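Local coordinates for protein phenylalanine--tRNA ligase beta subunit (Pyrococcus horikoshii, PDB 2CXI) that joins with the alpha subunit to form the tetrameric enzyme that attaches phenylalanine to its tRNA at the expense of ATP, at residues P2-K8 with V45-S51; D10-I15 with A62-A66. All blocks are in the same frame, centred on the assembly; numbering follows the deposited sequence.

Interaction 1 (P2-K8 with V45-S51); sequences PKFDVSK and VYFKLDS
Phe4 pairs with Leu49, and Val6 with Phe47, as the two antiparallel hydrogen-bonded pairs where strands 3-7 and 45-51 run side by side, their axes 4.6 Å apart. The bonds from Val6 N to Phe47 O and from Phe47 N back to Val6 O are both 2.9 Å long. The face carrying these four residues is tightly packed. The Phe4 ring takes CB of Leu49 over one face, 4.2 Å from its centroid, while Ser51 CB lies at the ring edge. Phe4 CG sits between the backbone N and the carbonyl carbon (chi1 55°), which swings the ring across toward Leu49. Leu49 CD1 meets Val6 CG2 at 3.7 Å where the two side chains cross at about a right angle.

The other face is polar and open toward the exposed Lys3. Lys48 bends at chi3 and chi4 to bring NZ to the syn lone pair of Asp5 OD1, 2.7 Å away, in a salt bridge. Replacing Lys48 by an alanine would probably leave the Asp5 carboxylate without this charged mate and freer to turn. At the far end Ser7 CB packs 3.7 Å from Tyr46 CE1. Lys8 N bonds to Val45 O, and a water donates to Val45 O and to the hydroxyl of Ser7, N-cap of the next helix and partner of Asp117.

Strand 44-51 is the middle of a three-stranded antiparallel sheet, between 3-7 and 33-41; helices 21-30 and 62-72 lie against its apolar face.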
# COMPACT_ATOMS: atom_id res chain seq x y z
N PRO A 2 35.31 -27.18 -13.81
CA PRO A 2 35.66 -25.99 -14.61
C PRO A 2 36.81 -25.20 -14.00
O PRO A 2 37.11 -25.36 -12.81
CB PRO A 2 34.37 -25.15 -14.62
CG PRO A 2 33.54 -25.68 -13.52
CD PRO A 2 33.94 -27.10 -13.26
N LYS A 3 37.46 -24.35 -14.82
CA LYS A 3 38.56 -23.53 -14.38
C LYS A 3 38.12 -22.11 -14.03
O LYS A 3 37.16 -21.58 -14.63
CB LYS A 3 39.65 -23.47 -15.46
CG LYS A 3 40.36 -24.84 -15.67
CD LYS A 3 41.46 -24.75 -16.74
CE LYS A 3 41.92 -26.15 -17.11
NZ LYS A 3 43.01 -26.10 -18.15
N PHE A 4 38.80 -21.48 -13.07
CA PHE A 4 38.46 -20.11 -12.70
C PHE A 4 39.63 -19.46 -12.03
O PHE A 4 40.42 -20.13 -11.40
CB PHE A 4 37.22 -20.06 -11.78
CG PHE A 4 37.36 -20.90 -10.52
CD1 PHE A 4 37.21 -22.28 -10.57
CD2 PHE A 4 37.61 -20.30 -9.30
CE1 PHE A 4 37.34 -23.06 -9.41
CE2 PHE A 4 37.70 -21.06 -8.14
CZ PHE A 4 37.57 -22.43 -8.20
N ASP A 5 39.71 -18.15 -12.16
CA ASP A 5 40.78 -17.38 -11.59
C ASP A 5 40.41 -16.83 -10.22
O ASP A 5 39.25 -16.50 -9.96
CB ASP A 5 41.10 -16.21 -12.49
CG ASP A 5 41.60 -16.65 -13.85
OD1 ASP A 5 42.06 -17.81 -14.04
OD2 ASP A 5 41.62 -15.83 -14.78
N VAL A 6 41.41 -16.74 -9.35
CA VAL A 6 41.26 -16.21 -8.02
C VAL A 6 42.51 -15.43 -7.59
O VAL A 6 43.65 -15.68 -8.08
CB VAL A 6 40.97 -17.30 -6.96
CG1 VAL A 6 39.60 -18.01 -7.19
CG2 VAL A 6 42.08 -18.35 -6.91
N SER A 7 42.29 -14.51 -6.66
CA SER A 7 43.39 -13.79 -6.08
C SER A 7 43.90 -14.44 -4.82
O SER A 7 43.11 -14.81 -3.94
CB SER A 7 43.01 -12.30 -5.90
OG SER A 7 43.64 -11.74 -4.79
N LYS A 8 45.23 -14.64 -4.73
CA LYS A 8 45.83 -15.25 -3.53
C LYS A 8 45.45 -14.49 -2.27
O LYS A 8 45.15 -15.11 -1.24
CB LYS A 8 47.36 -15.35 -3.63
CG LYS A 8 48.05 -15.96 -2.37
CD LYS A 8 49.60 -16.04 -2.67
CE LYS A 8 50.40 -16.69 -1.51
NZ LYS A 8 50.48 -15.82 -0.26
N VAL A 45 49.49 -11.65 -6.63
CA VAL A 45 49.51 -13.05 -7.09
C VAL A 45 48.08 -13.56 -7.41
O VAL A 45 47.15 -13.40 -6.59
CB VAL A 45 50.24 -13.98 -6.07
CG1 VAL A 45 50.18 -15.45 -6.50
CG2 VAL A 45 51.71 -13.53 -5.84
N TYR A 46 47.96 -14.24 -8.55
CA TYR A 46 46.72 -14.91 -8.98
C TYR A 46 46.96 -16.39 -9.23
O TYR A 46 48.09 -16.78 -9.60
CB TYR A 46 46.20 -14.27 -10.26
CG TYR A 46 45.73 -12.86 -10.02
CD1 TYR A 46 44.44 -12.61 -9.59
CD2 TYR A 46 46.60 -11.77 -10.21
CE1 TYR A 46 44.00 -11.29 -9.36
CE2 TYR A 46 46.19 -10.46 -9.98
CZ TYR A 46 44.89 -10.22 -9.56
OH TYR A 46 44.47 -8.92 -9.34
N PHE A 47 45.94 -17.20 -8.95
CA PHE A 47 45.91 -18.60 -9.32
C PHE A 47 44.81 -18.83 -10.37
O PHE A 47 43.73 -18.19 -10.32
CB PHE A 47 45.58 -19.51 -8.11
CG PHE A 47 46.43 -19.30 -6.90
CD1 PHE A 47 47.77 -18.89 -6.97
CD2 PHE A 47 45.90 -19.66 -5.64
CE1 PHE A 47 48.53 -18.77 -5.83
CE2 PHE A 47 46.67 -19.57 -4.48
CZ PHE A 47 47.99 -19.13 -4.56
N LYS A 48 45.08 -19.72 -11.32
CA LYS A 48 44.00 -20.37 -12.05
C LYS A 48 43.79 -21.76 -11.41
O LYS A 48 44.72 -22.59 -11.34
CB LYS A 48 44.28 -20.50 -13.54
CG LYS A 48 43.06 -21.13 -14.29
CD LYS A 48 43.29 -21.17 -15.81
CE LYS A 48 43.73 -19.80 -16.35
NZ LYS A 48 42.58 -18.84 -16.46
N LEU A 49 42.57 -21.98 -10.93
CA LEU A 49 42.20 -23.23 -10.31
C LEU A 49 41.38 -24.07 -11.28
O LEU A 49 40.64 -23.53 -12.11
CB LEU A 49 41.44 -22.97 -9.00
CG LEU A 49 42.14 -22.13 -7.93
CD1 LEU A 49 41.26 -21.95 -6.69
CD2 LEU A 49 43.47 -22.84 -7.53
N ASP A 50 41.56 -25.38 -11.21
CA ASP A 50 40.85 -26.29 -12.07
C ASP A 50 39.98 -27.12 -11.15
O ASP A 50 40.49 -27.95 -10.38
CB ASP A 50 41.84 -27.17 -12.82
CG ASP A 50 41.19 -28.15 -13.80
OD1 ASP A 50 39.95 -28.22 -13.93
OD2 ASP A 50 41.92 -28.91 -14.50
N SER A 51 38.68 -26.88 -11.22
CA SER A 51 37.76 -27.57 -10.30
C SER A 51 37.39 -28.91 -10.83
O SER A 51 36.81 -29.06 -11.91
CB SER A 51 36.48 -26.80 -9.99
OG SER A 51 35.69 -27.60 -9.11
O HOH W 1 46.53 -11.65 -4.80

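Interaction 2 (D10-I15 with A62-A66); sequences DLERLI and AEGVA
Leu11, Leu14 and Ile15 meet Ala62 and Ala66 in a helix-helix packing of the N-terminal region of the beta subunit, the axes 9.1 Å apart and crossing at -49°. The two alanines, one turn apart on helix 62-66, both point their CB atoms at helix 10-15, and their small size lets larger side chains lie on the backbone between them. Ala66 CB is met by two neighbours: Leu14 CB at 3.6 Å and Ile15 CG1 at 3.7 Å. With CG anti to the carbonyl carbon (chi1 -68°), Leu14 lays CD1 beside the carbonyl of Ala62, 3.8 Å from its O, and the same methyl also touches Ala62 CB and Glu63 CA.

Leu11 CD1 lies 3.6 Å from Ala62 O and reaches on to Val65 CG1, 4.1 Å away, so one methyl bridges two residues. No hydrogen bond crosses between the segments, and the evidence for the contact is apolar packing. The buried carboxylates beside it are paired elsewhere: Asp10 OD2, which lies against Ala62 CB, forms a salt bridge with Arg257, as does Glu63 OE2, while Glu63 OE1 is hydrogen-bonded to Ser61 OG. The remaining oxygen, Asp10 OD1, takes both NE and NH2 of Arg13 one turn on, side-on and in the guanidinium plane, with NE 2.9 Å away on the anti lone pair.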
# COMPACT_ATOMS: atom_id res chain seq x y z
N ASP A 10 42.85 -12.58 -1.81
CA ASP A 10 41.39 -12.74 -1.58
C ASP A 10 41.15 -14.04 -0.81
O ASP A 10 40.47 -14.05 0.20
CB ASP A 10 40.61 -12.70 -2.88
CG ASP A 10 39.10 -12.70 -2.69
OD1 ASP A 10 38.61 -12.03 -1.77
OD2 ASP A 10 38.32 -13.32 -3.46
N LEU A 11 41.75 -15.16 -1.26
CA LEU A 11 41.64 -16.44 -0.55
C LEU A 11 42.10 -16.35 0.90
O LEU A 11 41.41 -16.84 1.83
CB LEU A 11 42.52 -17.47 -1.27
CG LEU A 11 42.05 -18.44 -2.37
CD1 LEU A 11 40.58 -18.75 -2.63
CD2 LEU A 11 42.96 -18.50 -3.60
N GLU A 12 43.27 -15.74 1.10
CA GLU A 12 43.86 -15.61 2.43
C GLU A 12 43.04 -14.72 3.40
O GLU A 12 42.94 -15.07 4.58
CB GLU A 12 45.33 -15.17 2.32
CG GLU A 12 46.13 -16.30 1.64
CD GLU A 12 47.58 -16.01 1.33
OE1 GLU A 12 47.99 -14.82 1.25
OE2 GLU A 12 48.34 -17.02 1.18
N ARG A 13 42.47 -13.62 2.92
CA ARG A 13 41.55 -12.83 3.79
C ARG A 13 40.32 -13.66 4.16
O ARG A 13 39.88 -13.60 5.30
CB ARG A 13 41.19 -11.46 3.19
CG ARG A 13 40.39 -11.45 1.89
CD ARG A 13 39.67 -10.12 1.59
NE ARG A 13 39.10 -10.09 0.26
CZ ARG A 13 38.72 -8.97 -0.36
NH1 ARG A 13 38.85 -7.79 0.25
NH2 ARG A 13 38.22 -9.03 -1.59
N LEU A 14 39.83 -14.48 3.23
CA LEU A 14 38.68 -15.34 3.49
C LEU A 14 38.99 -16.49 4.49
O LEU A 14 38.23 -16.76 5.43
CB LEU A 14 38.10 -15.88 2.16
CG LEU A 14 37.42 -14.86 1.23
CD1 LEU A 14 37.25 -15.50 -0.15
CD2 LEU A 14 36.06 -14.40 1.84
N ILE A 15 40.14 -17.15 4.30
CA ILE A 15 40.55 -18.21 5.22
C ILE A 15 41.03 -17.59 6.52
O ILE A 15 40.87 -18.19 7.57
CB ILE A 15 41.75 -19.01 4.60
CG1 ILE A 15 41.24 -19.79 3.34
CG2 ILE A 15 42.35 -19.93 5.64
CD1 ILE A 15 42.34 -20.12 2.34
N ALA A 62 36.34 -18.32 -5.15
CA ALA A 62 37.23 -18.11 -3.98
C ALA A 62 36.51 -18.41 -2.68
O ALA A 62 37.09 -18.98 -1.74
CB ALA A 62 37.75 -16.67 -3.95
N GLU A 63 35.24 -17.99 -2.61
CA GLU A 63 34.49 -18.14 -1.36
C GLU A 63 34.35 -19.62 -1.01
O GLU A 63 34.50 -20.02 0.15
CB GLU A 63 33.10 -17.45 -1.41
CG GLU A 63 33.15 -15.95 -1.72
CD GLU A 63 33.20 -15.63 -3.21
OE1 GLU A 63 33.30 -16.54 -4.06
OE2 GLU A 63 33.12 -14.45 -3.56
N GLY A 64 33.98 -20.42 -2.01
CA GLY A 64 33.74 -21.85 -1.81
C GLY A 64 35.03 -22.62 -1.53
O GLY A 64 35.06 -23.55 -0.71
N VAL A 65 36.10 -22.21 -2.22
CA VAL A 65 37.43 -22.80 -2.01
C VAL A 65 37.97 -22.53 -0.57
O VAL A 65 38.45 -23.46 0.13
CB VAL A 65 38.41 -22.28 -3.08
CG1 VAL A 65 39.88 -22.76 -2.78
CG2 VAL A 65 37.98 -22.76 -4.44
N ALA A 66 37.87 -21.27 -0.13
CA ALA A 66 38.30 -20.85 1.19
C ALA A 66 37.48 -21.58 2.24
O ALA A 66 37.99 -21.98 3.27
CB ALA A 66 38.11 -19.34 1.34

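Both contacts lie near the start of this N-terminal piece of the longer beta subunit, and they interlock along the chain: strand 3-7 leads straight into helix 8-15, strand 44-51 is followed by helix 62-72, and the four segments alternate between interactions 1 and 2. Their centres are 11 Å apart, and the apolar face of the strand pair forms the floor on which the helices rest. Val6 CG2 comes within 3.4 Å of Leu11 CD2, Phe47 CD2 is 3.8 Å from Leu11 CD2, and Phe4 CZ is 3.8 Å from Val65 CG2. Toward the predicted magnesium site shared with the alpha subunit, the side chain of Ser51 is about 11 Å from that of Asp331; interaction 2 lies away from it.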